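Long-range contacts in projannalysin (Methanocaldococcus jannaschii, PDB 4JIX), which is the zymogen form of a small soluble zinc metallopeptidase, a minigluzincin that probably hydrolyses peptide bonds once activated: residues Asp11-Val16 with Ile31-Met36; Glu18-Leu23 with His71-Phe76; Glu62-Tyr67 with Asp101-Lys106. The protein carries 1 engineered substitution. All coordinates share one frame; numbering follows the deposited sequence.

Contact 1: Asp11-Val16 with Ile31-Met36. With SO4 (sulfate ion), chain F.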
loop_
_atom_site.group_PDB
_atom_site.type_symbol
_atom_site.label_atom_id
_atom_site.label_comp_id
_atom_site.label_asym_id
_atom_site.label_seq_id
_atom_site.Cartn_x
_atom_site.Cartn_y
_atom_site.Cartn_z
ATOM N N ASP A 11 3.991 11.108 -18.267
ATOM C CA ASP A 11 5.101 10.159 -18.360
ATOM C C ASP A 11 5.799 10.074 -17.010
ATOM O O ASP A 11 5.972 11.098 -16.340
ATOM C CB ASP A 11 6.087 10.570 -19.453
ATOM C CG ASP A 11 6.973 9.434 -19.924
ATOM O OD1 ASP A 11 7.919 9.068 -19.183
ATOM O OD2 ASP A 11 6.748 8.938 -21.052
ATOM N N ILE A 12 6.154 8.853 -16.593
ATOM C CA ILE A 12 6.797 8.592 -15.308
ATOM C C ILE A 12 8.064 9.461 -15.133
ATOM O O ILE A 12 8.248 10.020 -14.057
ATOM C CB ILE A 12 7.075 7.072 -15.104
ATOM C CG1 ILE A 12 7.498 6.749 -13.659
ATOM C CG2 ILE A 12 8.013 6.467 -16.166
ATOM C CD1 ILE A 12 6.316 6.913 -12.618
ATOM N N LYS A 13 8.865 9.643 -16.202
ATOM C CA LYS A 13 10.084 10.462 -16.177
ATOM C C LYS A 13 9.756 11.928 -15.858
ATOM O O LYS A 13 10.503 12.565 -15.119
ATOM C CB LYS A 13 10.866 10.354 -17.504
ATOM C CG LYS A 13 11.079 8.923 -18.034
ATOM C CD LYS A 13 11.933 8.012 -17.127
ATOM C CE LYS A 13 11.677 6.548 -17.406
ATOM N NZ LYS A 13 12.723 5.674 -16.814
ATOM N N ASP A 14 8.613 12.443 -16.364
ATOM C CA ASP A 14 8.159 13.812 -16.098
ATOM C C ASP A 14 7.755 13.986 -14.633
ATOM O O ASP A 14 8.034 15.043 -14.059
ATOM C CB ASP A 14 6.993 14.207 -17.021
ATOM C CG ASP A 14 7.332 14.280 -18.502
ATOM O OD1 ASP A 14 6.390 14.223 -19.329
ATOM O OD2 ASP A 14 8.530 14.444 -18.835
ATOM N N ILE A 15 7.098 12.961 -14.025
ATOM C CA ILE A 15 6.710 13.006 -12.617
ATOM C C ILE A 15 7.992 13.094 -11.758
ATOM O O ILE A 15 8.075 13.930 -10.850
ATOM C CB ILE A 15 5.810 11.799 -12.193
ATOM C CG1 ILE A 15 4.505 11.723 -13.048
ATOM C CG2 ILE A 15 5.494 11.860 -10.688
ATOM C CD1 ILE A 15 3.664 10.388 -12.881
ATOM N N VAL A 16 8.987 12.232 -12.057
ATOM C CA VAL A 16 10.275 12.196 -11.348
ATOM C C VAL A 16 10.986 13.559 -11.463
ATOM O O VAL A 16 11.374 14.116 -10.435
ATOM C CB VAL A 16 11.193 11.029 -11.819
ATOM C CG1 VAL A 16 12.554 11.079 -11.120
ATOM C CG2 VAL A 16 10.529 9.674 -11.572
ATOM N N ILE A 31 16.669 5.660 -13.089
ATOM C CA ILE A 31 15.277 5.254 -12.879
ATOM C C ILE A 31 15.115 3.849 -13.448
ATOM O O ILE A 31 15.388 3.635 -14.630
ATOM C CB ILE A 31 14.249 6.246 -13.492
ATOM C CG1 ILE A 31 14.505 7.697 -13.038
ATOM C CG2 ILE A 31 12.804 5.798 -13.182
ATOM C CD1 ILE A 31 13.911 8.740 -13.957
ATOM N N GLU A 32 14.697 2.895 -12.604
ATOM C CA GLU A 32 14.473 1.509 -13.016
ATOM C C GLU A 32 13.018 1.129 -12.773
ATOM O O GLU A 32 12.575 1.113 -11.626
ATOM C CB GLU A 32 15.401 0.540 -12.261
ATOM C CG GLU A 32 16.808 0.431 -12.804
ATOM C CD GLU A 32 17.638 -0.680 -12.182
ATOM O OE1 GLU A 32 17.091 -1.476 -11.383
ATOM O OE2 GLU A 32 18.844 -0.758 -12.505
ATOM N N ILE A 33 12.275 0.862 -13.846
ATOM C CA ILE A 33 10.880 0.442 -13.769
ATOM C C ILE A 33 10.883 -1.042 -14.125
ATOM O O ILE A 33 11.097 -1.410 -15.282
ATOM C CB ILE A 33 9.936 1.316 -14.645
ATOM C CG1 ILE A 33 9.982 2.791 -14.186
ATOM C CG2 ILE A 33 8.493 0.795 -14.603
ATOM C CD1 ILE A 33 10.284 3.714 -15.238
ATOM N N LYS A 34 10.723 -1.893 -13.109
ATOM C CA LYS A 34 10.787 -3.338 -13.304
ATOM C C LYS A 34 9.813 -4.081 -12.373
ATOM O O LYS A 34 9.381 -3.503 -11.369
ATOM C CB LYS A 34 12.238 -3.837 -13.085
ATOM C CG LYS A 34 12.792 -3.615 -11.677
ATOM C CD LYS A 34 14.132 -4.320 -11.468
ATOM C CE LYS A 34 14.422 -4.572 -10.005
ATOM N NZ LYS A 34 13.600 -5.690 -9.458
ATOM N N PRO A 35 9.451 -5.360 -12.670
ATOM C CA PRO A 35 8.606 -6.097 -11.723
ATOM C C PRO A 35 9.388 -6.265 -10.423
ATOM O O PRO A 35 10.582 -6.550 -10.456
ATOM C CB PRO A 35 8.330 -7.432 -12.437
ATOM C CG PRO A 35 8.768 -7.235 -13.862
ATOM C CD PRO A 35 9.864 -6.224 -13.797
ATOM N N MET A 36 8.766 -5.922 -9.308
ATOM C CA MET A 36 9.368 -6.012 -7.977
ATOM C C MET A 36 8.431 -6.839 -7.112
ATOM O O MET A 36 7.232 -6.565 -7.082
ATOM C CB MET A 36 9.602 -4.617 -7.365
ATOM C CG MET A 36 10.609 -3.740 -8.106
ATOM S SD MET A 36 10.518 -2.005 -7.545
ATOM C CE MET A 36 11.372 -2.119 -5.973
HETATM S S SO4 F . 12.433 -7.592 -5.996
HETATM O O1 SO4 F . 13.210 -6.781 -6.931
HETATM O O2 SO4 F . 11.533 -6.726 -5.231
HETATM O O3 SO4 F . 13.324 -8.285 -5.062
HETATM O O4 SO4 F . 11.670 -8.580 -6.757
#
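The first turn of helix 12-22 lies over strand 30-34, outermost in the mixed sheet, through Ile-12, Lys-13 and Val-16 against Ile-31 and Ile-33. The axes of 12-16 and 31-34 approach to 10.9 Å, their N-to-C directions 138° apart; aliphatic branches fill the gap, and no hydrogen bond crosses it. Ile-31 meets Val-16 tip to tip, its CD1 3.9 Å from Val-16 CG1. The same methyl lies 3.8 Å from CD of Lys-13, set there by the bend at chi2 (-63°), as the two side chains slide past each other in opposite directions. Lys-13 meets Ile-33 tip to tip, NZ 3.5 Å from Ile-33 CD1, a methyl and not a charge. Ile-33 CD1 also touches Ile-12 CG2 at 3.7 Å; the chi2 of Ile-33, 126°, is far from a staggered value. This is helix-on-sheet packing: Ile-12 and Val-16 also touch Leu-52 and Leu-50 of strand 49-53, while Glu-32, pointing away, bridges to Arg-51. Asp-11 caps the helix, OD1 accepting from Lys-13 N at 3.2 Å by the anti lone pair. Lys-34 NZ donates at 2.8 Å to O1 of a sulfate, probably from the crystallisation liquor, that Lys-37 and Gln-38 also bind.

Contact 2: Glu18-Leu23 with His71-Phe76. With ZN (zinc ion), chain C.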
loop_
_atom_site.group_PDB
_atom_site.type_symbol
_atom_site.label_atom_id
_atom_site.label_comp_id
_atom_site.label_asym_id
_atom_site.label_seq_id
_atom_site.Cartn_x
_atom_site.Cartn_y
_atom_site.Cartn_z
ATOM N N GLU A 18 9.857 16.601 -12.145
ATOM C CA GLU A 18 9.122 17.661 -11.453
ATOM C C GLU A 18 9.441 17.659 -9.943
ATOM O O GLU A 18 9.589 18.725 -9.347
ATOM C CB GLU A 18 7.612 17.500 -11.687
ATOM C CG GLU A 18 7.149 18.064 -13.022
ATOM C CD GLU A 18 5.735 17.726 -13.466
ATOM O OE1 GLU A 18 4.998 17.071 -12.694
ATOM O OE2 GLU A 18 5.367 18.116 -14.599
ATOM N N ILE A 19 9.576 16.466 -9.343
ATOM C CA ILE A 19 9.901 16.305 -7.915
ATOM C C ILE A 19 11.373 16.676 -7.674
ATOM O O ILE A 19 11.661 17.397 -6.717
ATOM C CB ILE A 19 9.539 14.887 -7.399
ATOM C CG1 ILE A 19 8.001 14.701 -7.423
ATOM C CG2 ILE A 19 10.093 14.621 -5.980
ATOM C CD1 ILE A 19 7.508 13.218 -7.475
ATOM N N LEU A 20 12.292 16.223 -8.548
ATOM C CA LEU A 20 13.709 16.614 -8.435
ATOM C C LEU A 20 13.836 18.138 -8.495
ATOM O O LEU A 20 14.623 18.703 -7.743
ATOM C CB LEU A 20 14.577 15.967 -9.528
ATOM C CG LEU A 20 14.710 14.443 -9.516
ATOM C CD1 LEU A 20 15.263 13.963 -10.851
ATOM C CD2 LEU A 20 15.632 13.952 -8.357
ATOM N N ILE A 21 13.022 18.811 -9.345
ATOM C CA ILE A 21 13.042 20.277 -9.453
ATOM C C ILE A 21 12.490 20.905 -8.152
ATOM O O ILE A 21 13.196 21.712 -7.553
ATOM C CB ILE A 21 12.311 20.820 -10.727
ATOM C CG1 ILE A 21 13.123 20.476 -12.002
ATOM C CG2 ILE A 21 12.099 22.360 -10.646
ATOM C CD1 ILE A 21 12.330 20.593 -13.404
ATOM N N SER A 22 11.274 20.485 -7.686
ATOM C CA SER A 22 10.640 21.047 -6.481
ATOM C C SER A 22 11.484 20.806 -5.219
ATOM O O SER A 22 11.542 21.682 -4.356
ATOM C CB SER A 22 9.222 20.509 -6.295
ATOM O OG SER A 22 9.232 19.134 -5.938
ATOM N N LEU A 23 12.187 19.656 -5.137
ATOM C CA LEU A 23 13.059 19.353 -3.998
ATOM C C LEU A 23 14.448 19.962 -4.149
ATOM O O LEU A 23 15.242 19.875 -3.215
ATOM C CB LEU A 23 13.197 17.838 -3.785
ATOM C CG LEU A 23 12.026 17.116 -3.105
ATOM C CD1 LEU A 23 12.273 15.614 -3.096
ATOM C CD2 LEU A 23 11.805 17.622 -1.662
ATOM N N HIS A 71 8.355 10.381 -1.548
ATOM C CA HIS A 71 8.877 9.700 -0.356
ATOM C C HIS A 71 10.352 9.293 -0.563
ATOM O O HIS A 71 11.197 9.614 0.267
ATOM C CB HIS A 71 8.034 8.448 0.003
ATOM C CG HIS A 71 8.496 7.773 1.268
ATOM N ND1 HIS A 71 7.880 8.016 2.482
ATOM C CD2 HIS A 71 9.531 6.923 1.464
ATOM C CE1 HIS A 71 8.529 7.275 3.373
ATOM N NE2 HIS A 71 9.560 6.627 2.812
ATOM N N GLU A 72 10.648 8.585 -1.658
ATOM C CA GLU A 72 12.023 8.116 -1.914
ATOM C C GLU A 72 13.022 9.252 -2.090
ATOM O O GLU A 72 14.180 9.130 -1.680
ATOM C CB GLU A 72 12.080 7.255 -3.186
ATOM C CG GLU A 72 11.035 6.159 -3.260
ATOM C CD GLU A 72 11.088 5.157 -2.132
ATOM O OE1 GLU A 72 12.138 5.054 -1.461
ATOM O OE2 GLU A 72 10.050 4.508 -1.888
ATOM N N LEU A 73 12.590 10.315 -2.781
ATOM C CA LEU A 73 13.484 11.405 -3.110
ATOM C C LEU A 73 13.712 12.334 -1.922
ATOM O O LEU A 73 14.781 12.934 -1.860
ATOM C CB LEU A 73 13.034 12.142 -4.386
ATOM C CG LEU A 73 13.129 11.290 -5.689
ATOM C CD1 LEU A 73 12.757 12.101 -6.912
ATOM C CD2 LEU A 73 14.548 10.677 -5.888
ATOM N N ILE A 74 12.787 12.380 -0.939
ATOM C CA ILE A 74 13.027 13.135 0.300
ATOM C C ILE A 74 14.214 12.463 1.026
ATOM O O ILE A 74 15.145 13.166 1.418
ATOM C CB ILE A 74 11.767 13.277 1.206
ATOM C CG1 ILE A 74 10.756 14.261 0.563
ATOM C CG2 ILE A 74 12.156 13.763 2.639
ATOM C CD1 ILE A 74 9.369 14.199 1.194
ATOM N N HIS A 75 14.222 11.106 1.111
ATOM C CA HIS A 75 15.332 10.351 1.707
ATOM C C HIS A 75 16.656 10.740 1.031
ATOM O O HIS A 75 17.643 10.991 1.714
ATOM C CB HIS A 75 15.126 8.827 1.557
ATOM C CG HIS A 75 14.134 8.232 2.499
ATOM N ND1 HIS A 75 14.312 8.291 3.868
ATOM C CD2 HIS A 75 13.003 7.543 2.233
ATOM C CE1 HIS A 75 13.289 7.641 4.392
ATOM N NE2 HIS A 75 12.474 7.175 3.448
ATOM N N PHE A 76 16.663 10.781 -0.309
ATOM C CA PHE A 76 17.856 11.125 -1.063
ATOM C C PHE A 76 18.287 12.560 -0.749
ATOM O O PHE A 76 19.477 12.793 -0.518
ATOM C CB PHE A 76 17.639 10.926 -2.576
ATOM C CG PHE A 76 18.857 11.210 -3.435
ATOM C CD1 PHE A 76 18.737 11.913 -4.632
ATOM C CD2 PHE A 76 20.120 10.733 -3.069
ATOM C CE1 PHE A 76 19.855 12.147 -5.441
ATOM C CE2 PHE A 76 21.235 10.964 -3.882
ATOM C CZ PHE A 76 21.097 11.680 -5.055
HETATM ZN ZN ZN C . 11.077 5.609 3.812
HETATM O O HOH W 1 9.702 3.954 4.177
#
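Leu-73 is the main bump here: its side chain projects from helix 62-78 into a hollow of helix 12-22 walled by Ile-19, Leu-20 and Leu-23. CD1 goes deepest, 3.7 Å from Leu-20 CD2 and 3.8 Å from Ile-19 CG2. Ile-19 crosses Leu-73 at about a right angle, with its CG2 branch turned to the leucine; Leu-20 closes another side with CD2, crossing Leu-73 obliquely. Leu-23 is the answering bump. Its CD1 presses on the base of Leu-73, 3.8 Å from both CB and C of that residue, and its CD2 reaches Ile-74 CG1 at 4.2 Å, so that this leucine fills the shallow groove between two successive residues. Ile-74 is backed by Phe-87 and Leu-91 of helix 85-91. The side-chain contacts are apolar, no hydrogen bond crosses the pair, and His-71 points away from them. There His-71 NE2 and His-75 NE2 each bind the zinc ion at 2.1 Å, the oxygen of a water lies 2.2 Å from the zinc, and His-83 is a further ligand; Ile-112 of the second subunit packs on His-71 and Glu-72. Leu-73 and Ile-74 form the apolar back of a zinc-binding helix with the HExxH pattern, as in gluzincin metallopeptidases.

Contact 3: Glu62-Tyr67 with Asp101-Lys106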
loop_
_atom_site.group_PDB
_atom_site.type_symbol
_atom_site.label_atom_id
_atom_site.label_comp_id
_atom_site.label_asym_id
_atom_site.label_seq_id
_atom_site.Cartn_x
_atom_site.Cartn_y
_atom_site.Cartn_z
ATOM N N GLU A 62 -1.664 9.448 -11.022
ATOM C CA GLU A 62 -0.540 10.368 -10.845
ATOM C C GLU A 62 -0.346 10.777 -9.390
ATOM O O GLU A 62 0.788 10.850 -8.948
ATOM C CB GLU A 62 -0.745 11.624 -11.693
ATOM C CG GLU A 62 0.542 12.415 -11.855
ATOM C CD GLU A 62 0.386 13.663 -12.690
ATOM O OE1 GLU A 62 -0.428 13.653 -13.645
ATOM O OE2 GLU A 62 1.083 14.658 -12.383
ATOM N N GLU A 63 -1.435 11.109 -8.680
ATOM C CA GLU A 63 -1.370 11.504 -7.278
ATOM C C GLU A 63 -0.620 10.441 -6.430
ATOM O O GLU A 63 0.235 10.814 -5.618
ATOM C CB GLU A 63 -2.778 11.728 -6.714
ATOM C CG GLU A 63 -2.779 11.916 -5.200
ATOM C CD GLU A 63 -4.139 11.962 -4.540
ATOM O OE1 GLU A 63 -4.451 13.005 -3.926
ATOM O OE2 GLU A 63 -4.893 10.967 -4.635
ATOM N N LEU A 64 -0.916 9.133 -6.641
ATOM C CA LEU A 64 -0.245 8.073 -5.867
ATOM C C LEU A 64 1.199 7.926 -6.291
ATOM O O LEU A 64 2.062 7.781 -5.433
ATOM C CB LEU A 64 -0.969 6.709 -5.963
ATOM C CG LEU A 64 -2.489 6.677 -5.703
ATOM C CD1 LEU A 64 -2.982 5.242 -5.611
ATOM C CD2 LEU A 64 -2.882 7.452 -4.427
ATOM N N LEU A 65 1.477 7.996 -7.596
ATOM C CA LEU A 65 2.855 7.879 -8.106
ATOM C C LEU A 65 3.732 9.026 -7.606
ATOM O O LEU A 65 4.873 8.793 -7.232
ATOM C CB LEU A 65 2.882 7.835 -9.649
ATOM C CG LEU A 65 2.238 6.603 -10.295
ATOM C CD1 LEU A 65 2.185 6.752 -11.807
ATOM C CD2 LEU A 65 2.972 5.299 -9.902
ATOM N N HIS A 66 3.191 10.265 -7.608
ATOM C CA HIS A 66 3.887 11.460 -7.127
ATOM C C HIS A 66 4.283 11.299 -5.647
ATOM O O HIS A 66 5.415 11.603 -5.282
ATOM C CB HIS A 66 2.997 12.711 -7.312
ATOM C CG HIS A 66 3.556 13.948 -6.675
ATOM N ND1 HIS A 66 3.254 14.286 -5.365
ATOM C CD2 HIS A 66 4.395 14.881 -7.182
ATOM C CE1 HIS A 66 3.902 15.416 -5.126
ATOM N NE2 HIS A 66 4.610 15.806 -6.185
ATOM N N TYR A 67 3.341 10.845 -4.810
ATOM C CA TYR A 67 3.556 10.661 -3.372
ATOM C C TYR A 67 4.657 9.627 -3.088
ATOM O O TYR A 67 5.482 9.842 -2.192
ATOM C CB TYR A 67 2.248 10.219 -2.674
ATOM C CG TYR A 67 2.379 10.179 -1.161
ATOM C CD1 TYR A 67 2.150 11.319 -0.391
ATOM C CD2 TYR A 67 2.778 9.013 -0.504
ATOM C CE1 TYR A 67 2.309 11.300 0.996
ATOM C CE2 TYR A 67 2.936 8.982 0.883
ATOM C CZ TYR A 67 2.691 10.127 1.628
ATOM O OH TYR A 67 2.855 10.115 2.993
ATOM N N ASP A 101 -2.035 10.622 5.399
ATOM C CA ASP A 101 -2.827 9.455 5.832
ATOM C C ASP A 101 -3.826 9.059 4.740
ATOM O O ASP A 101 -4.000 7.866 4.468
ATOM C CB ASP A 101 -3.570 9.756 7.151
ATOM C CG ASP A 101 -2.674 9.873 8.369
ATOM O OD1 ASP A 101 -1.496 9.462 8.285
ATOM O OD2 ASP A 101 -3.169 10.307 9.425
ATOM N N GLU A 102 -4.452 10.071 4.102
ATOM C CA GLU A 102 -5.435 9.881 3.023
ATOM C C GLU A 102 -4.843 9.207 1.802
ATOM O O GLU A 102 -5.433 8.257 1.292
ATOM C CB GLU A 102 -6.013 11.224 2.565
ATOM C CG GLU A 102 -7.038 11.844 3.472
ATOM C CD GLU A 102 -7.668 13.010 2.739
ATOM O OE1 GLU A 102 -6.985 14.049 2.580
ATOM O OE2 GLU A 102 -8.775 12.822 2.188
ATOM N N ILE A 103 -3.697 9.712 1.314
ATOM C CA ILE A 103 -3.028 9.162 0.134
ATOM C C ILE A 103 -2.489 7.752 0.439
ATOM O O ILE A 103 -2.612 6.839 -0.386
ATOM C CB ILE A 103 -1.919 10.117 -0.380
ATOM C CG1 ILE A 103 -2.563 11.459 -0.846
ATOM C CG2 ILE A 103 -1.118 9.457 -1.544
ATOM C CD1 ILE A 103 -1.591 12.647 -1.005
ATOM N N GLU A 104 -1.883 7.580 1.612
ATOM C CA GLU A 104 -1.337 6.284 2.022
ATOM C C GLU A 104 -2.444 5.230 2.108
ATOM O O GLU A 104 -2.218 4.084 1.713
ATOM C CB GLU A 104 -0.590 6.412 3.356
ATOM C CG GLU A 104 0.769 7.078 3.177
ATOM C CD GLU A 104 1.513 7.432 4.449
ATOM O OE1 GLU A 104 1.008 7.122 5.552
ATOM O OE2 GLU A 104 2.624 7.996 4.341
ATOM N N LEU A 105 -3.654 5.624 2.546
ATOM C CA LEU A 105 -4.772 4.677 2.581
ATOM C C LEU A 105 -5.217 4.292 1.145
ATOM O O LEU A 105 -5.558 3.129 0.905
ATOM C CB LEU A 105 -5.963 5.222 3.383
ATOM C CG LEU A 105 -7.092 4.206 3.620
ATOM C CD1 LEU A 105 -6.637 3.061 4.526
ATOM C CD2 LEU A 105 -8.341 4.888 4.126
ATOM N N LYS A 106 -5.168 5.250 0.195
ATOM C CA LYS A 106 -5.506 4.962 -1.202
ATOM C C LYS A 106 -4.521 3.927 -1.775
ATOM O O LYS A 106 -4.944 2.996 -2.461
ATOM C CB LYS A 106 -5.513 6.238 -2.053
ATOM C CG LYS A 106 -6.651 7.201 -1.707
ATOM C CD LYS A 106 -6.575 8.436 -2.611
ATOM C CE LYS A 106 -7.552 9.509 -2.197
ATOM N NZ LYS A 106 -7.439 10.708 -3.083
HETATM O O HOH W 2 -5.818 12.674 -1.230
#
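The ring of Tyr-67 has Ile-103 over one face, with CB 4.2 Å above the plane and offset toward the rim, while Glu-104 OE2 lies at the edge, near the ring plane. Ile-103 CG2 comes in obliquely, 3.6 Å from Tyr-67 CG. The hydroxyl of Tyr-67 donates to Glu-104 OE2 across a short 2.5 Å, with ring and carboxylate planes 78° apart. The hydroxyl stands above the carboxylate, 43° out of its plane. OE2 also hydrogen-bonds a glycerol, probably from the crystallisation liquor, and Ile-108 of the second subunit packs on Glu-104. A phenylalanine in place of Tyr-67 would keep the ring against Ile-103 but would probably leave OE2 of the buried Glu-104 without its partner from helix 62-78. The two segments belong to the zinc-binding helix 62-78, ahead of its HExxH residues, and to the C-terminal helix 97-111, where the short segments 62-67 and 101-106 cross at -109°. Leu-64 slides past Ile-103 in the opposite direction and sets CD2 3.7 Å from Lys-106 CB; Ile-107 covers both Leu-64 and Tyr-67. Nearer the solvent Glu-63, with CG anti to the backbone N and an extended chain, crosses the equally extended Lys-106 at about a right angle. Glu-63 OE2 accepts from Lys-106 NZ at 3.0 Å through its syn lone pair, a salt bridge. A water closes the ring of bonds, donating to Glu-63 OE1 at 3.0 Å and accepting from Lys-106 NZ at 3.2 Å.

In the fold
From the N terminus, helix 12-22 is met first by strand 30-34, so contact 1 closes a short loop of 14 residues. Contact 2 starts further along the same helix and closes only at 71-76, after the sheet and helix 54-59; its span crosses that of contact 1. Contact 3 opens on helix 62-78 before contact 2 has closed, crosses it, and ends on helix 97-111, but follows contact 1 in series. Helix 12-22 thus links contacts 1 and 2, and helix 62-78 links 2 and 3. Ile-15 touches Glu-62, Leu-65 and His-66, and Ile-19 CD1 meets His-66 O, holding helix 12-22 against the zinc-binding helix; contact 1 adds the sheet and contact 3 the C-terminal helix.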